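Local coordinates for protein TsrD (Streptomyces laurentii, PDB 5X7L) that belongs to the SnoaL-like polyketide cyclase family and has the curved antiparallel sheet and packed helices of the NTF2 clan, at residues 127-130 and 131-135. Sequence-based numbering, arbitrary orientation.
Sequences LGLH and RQLGA
H130 and A135 close a Schellman motif that ends helix 126-132: A135 N donates to H130 O at 2.9 Å, and a weak, longer bond runs from G134 N to R131 O. G134 is the C-prime residue, and its positive phi (81°) is a value that a residue without CB adopts easily. The A135 side chain, a single methyl pointing toward H130, sits with CB 3.8 Å from H130 CD2, an oblique apolar contact. Before this cap the helix keeps its i to i+4 pattern, R131 N bonding to L127 O, Q132 N to G128 O, and L133 N to L129 O.

Two side-chain pairs follow the same spacing. L129 and L133 meet through their CD1 methyls, 3.7 Å apart; branched and apolar, both suit the side of the helix that rests on F102 of strand 101-113. On another side the long chain of R131, extended from CG to NE, reaches back over L127, whose CD2 lies 3.4 Å above one guanidinium face, nearest NH1.

Further out, the Q132 carboxamide is long enough for OE1 to accept a bond from S103 N, tying the helix to strand 101-113, while L127 and H130 pack against H130 and L127 of the second subunit. The H130 chi1 of -83° turns the ring back along the helix, where ND1 bonds to L126 O.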
# COMPACT_ATOMS: atom_id res chain seq x y z
N LEU B 127 3.22 8.55 7.12
CA LEU B 127 3.85 8.73 8.42
C LEU B 127 5.36 8.95 8.24
O LEU B 127 5.94 9.86 8.85
CB LEU B 127 3.59 7.54 9.34
CG LEU B 127 4.17 7.66 10.76
CD1 LEU B 127 3.57 8.86 11.51
CD2 LEU B 127 3.94 6.38 11.54
N GLY B 128 5.97 8.13 7.40
CA GLY B 128 7.39 8.28 7.08
C GLY B 128 7.68 9.61 6.40
O GLY B 128 8.69 10.24 6.70
N LEU B 129 6.80 10.03 5.50
CA LEU B 129 6.95 11.32 4.84
C LEU B 129 6.95 12.47 5.85
O LEU B 129 7.81 13.35 5.80
CB LEU B 129 5.84 11.53 3.80
CG LEU B 129 5.97 12.76 2.91
CD1 LEU B 129 7.20 12.65 2.01
CD2 LEU B 129 4.71 12.95 2.09
N HIS B 130 5.99 12.44 6.78
CA HIS B 130 5.92 13.44 7.84
C HIS B 130 7.18 13.47 8.70
O HIS B 130 7.68 14.54 9.04
CB HIS B 130 4.70 13.20 8.72
CG HIS B 130 3.43 13.78 8.17
ND1 HIS B 130 2.80 13.26 7.07
CD2 HIS B 130 2.69 14.83 8.58
CE1 HIS B 130 1.71 13.97 6.82
NE2 HIS B 130 1.63 14.93 7.72
N ARG B 131 7.67 12.29 9.05
CA ARG B 131 8.88 12.19 9.87
C ARG B 131 10.11 12.72 9.14
O ARG B 131 10.90 13.47 9.71
CB ARG B 131 9.10 10.75 10.32
CG ARG B 131 8.23 10.41 11.52
CD ARG B 131 8.29 8.94 11.89
NE ARG B 131 7.46 8.66 13.06
CZ ARG B 131 7.00 7.46 13.39
NH1 ARG B 131 7.29 6.40 12.65
NH2 ARG B 131 6.24 7.32 14.48
N GLN B 132 10.26 12.36 7.87
CA GLN B 132 11.41 12.80 7.09
C GLN B 132 11.39 14.31 6.84
O GLN B 132 12.45 14.94 6.80
CB GLN B 132 11.47 12.06 5.77
CG GLN B 132 11.76 10.58 5.92
CD GLN B 132 11.59 9.84 4.62
OE1 GLN B 132 11.83 10.39 3.55
NE2 GLN B 132 11.16 8.59 4.70
N LEU B 133 10.21 14.88 6.67
CA LEU B 133 10.09 16.30 6.35
C LEU B 133 9.94 17.18 7.60
O LEU B 133 9.67 18.37 7.49
CB LEU B 133 8.94 16.52 5.37
CG LEU B 133 9.14 15.83 4.02
CD1 LEU B 133 7.96 16.11 3.09
CD2 LEU B 133 10.45 16.24 3.36
N GLY B 134 10.14 16.58 8.77
CA GLY B 134 10.24 17.33 10.02
C GLY B 134 8.93 17.74 10.64
O GLY B 134 8.90 18.59 11.53
N ALA B 135 7.83 17.15 10.18
CA ALA B 135 6.50 17.48 10.68
C ALA B 135 6.13 16.67 11.92
O ALA B 135 5.22 17.05 12.66
CB ALA B 135 5.46 17.28 9.59